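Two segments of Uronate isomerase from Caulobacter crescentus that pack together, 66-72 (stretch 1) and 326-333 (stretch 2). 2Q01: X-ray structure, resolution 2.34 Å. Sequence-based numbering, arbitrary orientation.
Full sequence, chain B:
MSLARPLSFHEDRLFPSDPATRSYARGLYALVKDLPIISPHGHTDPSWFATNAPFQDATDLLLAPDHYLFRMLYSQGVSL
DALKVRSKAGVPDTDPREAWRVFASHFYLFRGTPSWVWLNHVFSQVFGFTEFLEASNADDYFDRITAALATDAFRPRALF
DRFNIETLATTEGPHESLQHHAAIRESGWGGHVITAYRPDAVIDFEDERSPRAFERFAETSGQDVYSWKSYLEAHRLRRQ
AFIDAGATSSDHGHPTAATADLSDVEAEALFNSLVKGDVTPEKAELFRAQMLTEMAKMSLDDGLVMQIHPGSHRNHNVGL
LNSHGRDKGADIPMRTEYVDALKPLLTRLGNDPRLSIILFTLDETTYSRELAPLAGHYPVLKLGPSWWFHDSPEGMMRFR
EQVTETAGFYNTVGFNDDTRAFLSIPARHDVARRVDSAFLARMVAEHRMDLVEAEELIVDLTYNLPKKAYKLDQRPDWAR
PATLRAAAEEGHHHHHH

Stretch 1, residues 66-72: DHYLFRM
Stretch 2 326-333: RDKGADIP

The first turn of a helix packs against an irregular loop in a small contact, burying 269 Å² over both sides, centred on a glycine and fastened by one arginine-to-carbonyl hydrogen bond. In stretch 1, D66 (phi/psi -98/108) occupies the N-cap position and the helix runs from H67 through M72 and onward. Its opening is held by L69 N to D66 O at 3.2 Å, a weak bond from F70 N to D66 O at 3.4 Å, and R71 N to H67 O at 3.1 Å. Stretch 2 is loop until the strand residues I332 and P333; D327 (55/41) and G329 (83/24) take positive phi, with K328 (-107/22) between them. The backbones come nearest at H67 and G329, CA to CA 5.1 Å.

H67, chi1 58° (p) and chi2 88°, points its CA-to-CB bond toward the loop, setting CB 4.0 Å from G329 N and 4.1 Å from D327 O. One turn on, F70 (chi1 63°, p; chi2 -112°) starts sideways, but its ring reaches the loop: CE2 lies 3.3 Å from K328 O, which sits at the ring edge, where the weakly positive C-H groups suit a carbonyl oxygen. The CA-to-CB bond of K328 points away from the helix (chi1 and chi2 both m, chi3 and chi4 t), though its CD remains 4.4 Å from F70 CZ.

R71 also sets out sideways, then bends through chi1 -95°, chi2 180° (t), chi3 55° (p) and chi4 98°. Its NH2 donates to G329 O at 2.7 Å (N-H...O 144°), near the guanidinium plane, pairing cationic donor with peptide carbonyl; NH1 is bonded elsewhere in the structure. I332 CD1 approaches the same NH2 at 4.1 Å, with chi1 -44° and chi2 -63° (both m). Glycine suits position 329 twice over: its phi is positive, and an ideal CB would clash with R71 CG at 2.4 Å.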

ATOM      1  N   ASP B  66       4.665 -12.386  26.665  1.00 76.28           N
ATOM      2  CA  ASP B  66       4.028 -11.822  25.469  1.00 72.33           C
ATOM      3  C   ASP B  66       4.644 -10.491  25.037  1.00 67.55           C
ATOM      4  O   ASP B  66       4.436  -9.455  25.683  1.00 59.36           O
ATOM      5  CB  ASP B  66       2.512 -11.687  25.656  1.00 71.41           C
ATOM      6  CG  ASP B  66       1.771 -11.440  24.343  1.00 76.75           C
ATOM      7  OD1 ASP B  66       0.651 -10.893  24.389  1.00 80.79           O
ATOM      8  OD2 ASP B  66       2.298 -11.794  23.266  1.00 89.06           O
ATOM      9  N   HIS B  67       5.377 -10.535  23.924  1.00 63.37           N
ATOM     10  CA  HIS B  67       6.087  -9.364  23.409  1.00 59.09           C
ATOM     11  C   HIS B  67       5.181  -8.291  22.806  1.00 53.42           C
ATOM     12  O   HIS B  67       5.555  -7.124  22.791  1.00 51.12           O
ATOM     13  CB  HIS B  67       7.239  -9.752  22.458  1.00 59.38           C
ATOM     14  CG  HIS B  67       6.813 -10.557  21.269  1.00 72.05           C
ATOM     15  ND1 HIS B  67       6.393  -9.979  20.089  1.00 83.13           N
ATOM     16  CD2 HIS B  67       6.763 -11.896  21.069  1.00 86.29           C
ATOM     17  CE1 HIS B  67       6.091 -10.927  19.219  1.00 88.46           C
ATOM     18  NE2 HIS B  67       6.307 -12.100  19.788  1.00 91.74           N
ATOM     19  N   TYR B  68       3.991  -8.684  22.341  1.00 53.22           N
ATOM     20  CA  TYR B  68       2.961  -7.736  21.886  1.00 50.76           C
ATOM     21  C   TYR B  68       2.580  -6.753  22.992  1.00 52.86           C
ATOM     22  O   TYR B  68       2.318  -5.573  22.726  1.00 51.87           O
ATOM     23  CB  TYR B  68       1.692  -8.474  21.449  1.00 58.59           C
ATOM     24  CG  TYR B  68       1.759  -9.155  20.105  1.00 67.41           C
ATOM     25  CD1 TYR B  68       2.290 -10.440  19.977  1.00 83.04           C
ATOM     26  CD2 TYR B  68       1.265  -8.527  18.961  1.00 68.33           C
ATOM     27  CE1 TYR B  68       2.346 -11.078  18.740  1.00 84.72           C
ATOM     28  CE2 TYR B  68       1.314  -9.155  17.719  1.00 80.04           C
ATOM     29  CZ  TYR B  68       1.855 -10.429  17.616  1.00 84.65           C
ATOM     30  OH  TYR B  68       1.906 -11.057  16.393  1.00 79.74           O
ATOM     31  N   LEU B  69       2.552  -7.252  24.227  1.00 47.13           N
ATOM     32  CA  LEU B  69       2.157  -6.454  25.379  1.00 50.62           C
ATOM     33  C   LEU B  69       3.271  -5.558  25.895  1.00 50.12           C
ATOM     34  O   LEU B  69       3.074  -4.347  26.000  1.00 57.66           O
ATOM     35  CB  LEU B  69       1.596  -7.335  26.504  1.00 46.80           C
ATOM     36  CG  LEU B  69       0.293  -8.093  26.214  1.00 47.95           C
ATOM     37  CD1 LEU B  69      -0.227  -8.743  27.480  1.00 46.98           C
ATOM     38  CD2 LEU B  69      -0.786  -7.203  25.588  1.00 43.21           C
ATOM     39  N   PHE B  70       4.436  -6.127  26.204  1.00 49.79           N
ATOM     40  CA  PHE B  70       5.506  -5.298  26.763  1.00 49.81           C
ATOM     41  C   PHE B  70       6.161  -4.298  25.794  1.00 44.93           C
ATOM     42  O   PHE B  70       6.731  -3.310  26.239  1.00 51.78           O
ATOM     43  CB  PHE B  70       6.515  -6.070  27.649  1.00 50.28           C
ATOM     44  CG  PHE B  70       7.304  -7.152  26.948  1.00 46.69           C
ATOM     45  CD1 PHE B  70       7.081  -8.489  27.263  1.00 46.14           C
ATOM     46  CD2 PHE B  70       8.324  -6.842  26.048  1.00 47.69           C
ATOM     47  CE1 PHE B  70       7.821  -9.503  26.656  1.00 43.79           C
ATOM     48  CE2 PHE B  70       9.067  -7.850  25.429  1.00 37.85           C
ATOM     49  CZ  PHE B  70       8.818  -9.179  25.737  1.00 43.62           C
ATOM     50  N   ARG B  71       6.067  -4.561  24.495  1.00 45.94           N
ATOM     51  CA  ARG B  71       6.434  -3.569  23.490  1.00 37.04           C
ATOM     52  C   ARG B  71       5.779  -2.221  23.780  1.00 45.80           C
ATOM     53  O   ARG B  71       6.462  -1.227  24.031  1.00 49.34           O
ATOM     54  CB  ARG B  71       6.042  -4.053  22.092  1.00 40.98           C
ATOM     55  CG  ARG B  71       7.167  -4.744  21.338  1.00 53.30           C
ATOM     56  CD  ARG B  71       6.710  -5.199  19.961  1.00 52.83           C
ATOM     57  NE  ARG B  71       6.161  -4.098  19.176  1.00 39.21           N
ATOM     58  CZ  ARG B  71       6.842  -3.425  18.253  1.00 42.63           C
ATOM     59  NH1 ARG B  71       6.261  -2.436  17.587  1.00 64.38           N
ATOM     60  NH2 ARG B  71       8.104  -3.740  17.998  1.00 38.34           N
ATOM     61  N   MET B  72       4.451  -2.197  23.743  1.00 40.28           N
ATOM     62  CA  MET B  72       3.684  -0.974  23.992  1.00 43.29           C
ATOM     63  C   MET B  72       4.108  -0.282  25.271  1.00 35.86           C
ATOM     64  O   MET B  72       4.271   0.935  25.297  1.00 43.92           O
ATOM     65  CB  MET B  72       2.179  -1.255  24.099  1.00 40.17           C
ATOM     66  CG  MET B  72       1.343  -1.027  22.848  1.00 38.29           C
ATOM     67  SD  MET B  72       1.243   0.630  22.135  1.00 39.73           S
ATOM     68  CE  MET B  72       1.481   1.707  23.525  1.00 48.67           C
ATOM     69  N   ARG B 326      17.177 -12.199  22.388  1.00 49.93           N
ATOM     70  CA  ARG B 326      16.242 -12.337  21.269  1.00 54.67           C
ATOM     71  C   ARG B 326      14.768 -12.296  21.688  1.00 54.23           C
ATOM     72  O   ARG B 326      14.446 -12.464  22.871  1.00 55.38           O
ATOM     73  CB  ARG B 326      16.540 -13.619  20.489  1.00 59.69           C
ATOM     74  CG  ARG B 326      17.464 -13.409  19.298  1.00 74.66           C
ATOM     75  CD  ARG B 326      17.505 -14.642  18.420  1.00 83.30           C
ATOM     76  NE  ARG B 326      17.475 -14.323  16.991  1.00 83.19           N
ATOM     77  CZ  ARG B 326      18.549 -14.108  16.234  1.00 84.19           C
ATOM     78  NH1 ARG B 326      18.407 -13.830  14.943  1.00 78.27           N
ATOM     79  NH2 ARG B 326      19.764 -14.167  16.761  1.00 71.11           N
ATOM     80  N   ASP B 327      13.896 -12.065  20.701  1.00 51.23           N
ATOM     81  CA  ASP B 327      12.423 -12.060  20.848  1.00 53.20           C
ATOM     82  C   ASP B 327      11.868 -11.119  21.926  1.00 53.45           C
ATOM     83  O   ASP B 327      10.940 -11.479  22.656  1.00 59.56           O
ATOM     84  CB  ASP B 327      11.887 -13.486  21.049  1.00 59.30           C
ATOM     85  CG  ASP B 327      12.019 -14.345  19.805  1.00 66.18           C
ATOM     86  OD1 ASP B 327      12.578 -15.458  19.913  1.00 66.45           O
ATOM     87  OD2 ASP B 327      11.564 -13.911  18.723  1.00 61.10           O
ATOM     88  N   LYS B 328      12.438  -9.923  22.026  1.00 50.88           N
ATOM     89  CA  LYS B 328      12.018  -8.965  23.048  1.00 48.67           C
ATOM     90  C   LYS B 328      11.215  -7.801  22.461  1.00 48.32           C
ATOM     91  O   LYS B 328      11.120  -6.729  23.062  1.00 52.78           O
ATOM     92  CB  LYS B 328      13.222  -8.470  23.868  1.00 49.30           C
ATOM     93  CG  LYS B 328      13.993  -9.576  24.607  1.00 49.22           C
ATOM     94  CD  LYS B 328      13.110 -10.344  25.595  1.00 47.02           C
ATOM     95  CE  LYS B 328      13.826 -11.574  26.135  1.00 60.92           C
ATOM     96  NZ  LYS B 328      12.906 -12.499  26.853  1.00 59.86           N
ATOM     97  N   GLY B 329      10.629  -8.031  21.289  1.00 43.31           N
ATOM     98  CA  GLY B 329       9.749  -7.060  20.658  1.00 34.24           C
ATOM     99  C   GLY B 329      10.454  -5.974  19.875  1.00 41.11           C
ATOM    100  O   GLY B 329       9.908  -4.893  19.671  1.00 48.83           O
ATOM    101  N   ALA B 330      11.670  -6.253  19.426  1.00 47.12           N
ATOM    102  CA  ALA B 330      12.409  -5.283  18.629  1.00 47.08           C
ATOM    103  C   ALA B 330      12.737  -5.818  17.241  1.00 44.34           C
ATOM    104  O   ALA B 330      13.761  -5.466  16.676  1.00 52.04           O
ATOM    105  CB  ALA B 330      13.662  -4.849  19.355  1.00 49.89           C
ATOM    106  N   ASP B 331      11.862  -6.665  16.698  1.00 44.39           N
ATOM    107  CA  ASP B 331      12.016  -7.183  15.334  1.00 45.13           C
ATOM    108  C   ASP B 331      11.067  -6.439  14.396  1.00 43.99           C
ATOM    109  O   ASP B 331       9.849  -6.592  14.478  1.00 46.37           O
ATOM    110  CB  ASP B 331      11.771  -8.698  15.274  1.00 40.68           C
ATOM    111  CG  ASP B 331      12.558  -9.477  16.335  1.00 45.66           C
ATOM    112  OD1 ASP B 331      13.618  -9.002  16.797  1.00 40.63           O
ATOM    113  OD2 ASP B 331      12.111 -10.579  16.707  1.00 52.15           O
ATOM    114  N   ILE B 332      11.649  -5.630  13.512  1.00 36.49           N
ATOM    115  CA  ILE B 332      10.911  -4.700  12.664  1.00 37.28           C
ATOM    116  C   ILE B 332      10.853  -5.254  11.237  1.00 43.42           C
ATOM    117  O   ILE B 332      11.849  -5.765  10.744  1.00 52.05           O
ATOM    118  CB  ILE B 332      11.591  -3.283  12.672  1.00 32.11           C
ATOM    119  CG1 ILE B 332      11.998  -2.844  14.090  1.00 31.19           C
ATOM    120  CG2 ILE B 332      10.711  -2.225  12.015  1.00 27.69           C
ATOM    121  CD1 ILE B 332      10.841  -2.652  15.104  1.00 37.67           C
ATOM    122  N   PRO B 333       9.675  -5.202  10.582  1.00 49.60           N
ATOM    123  CA  PRO B 333       9.565  -5.632   9.184  1.00 45.49           C
ATOM    124  C   PRO B 333      10.421  -4.835   8.209  1.00 37.84           C
ATOM    125  O   PRO B 333      10.697  -3.656   8.434  1.00 43.52           O
ATOM    126  CB  PRO B 333       8.090  -5.391   8.859  1.00 49.36           C
ATOM    127  CG  PRO B 333       7.406  -5.420  10.158  1.00 51.92           C
ATOM    128  CD  PRO B 333       8.363  -4.798  11.118  1.00 49.47           C
TER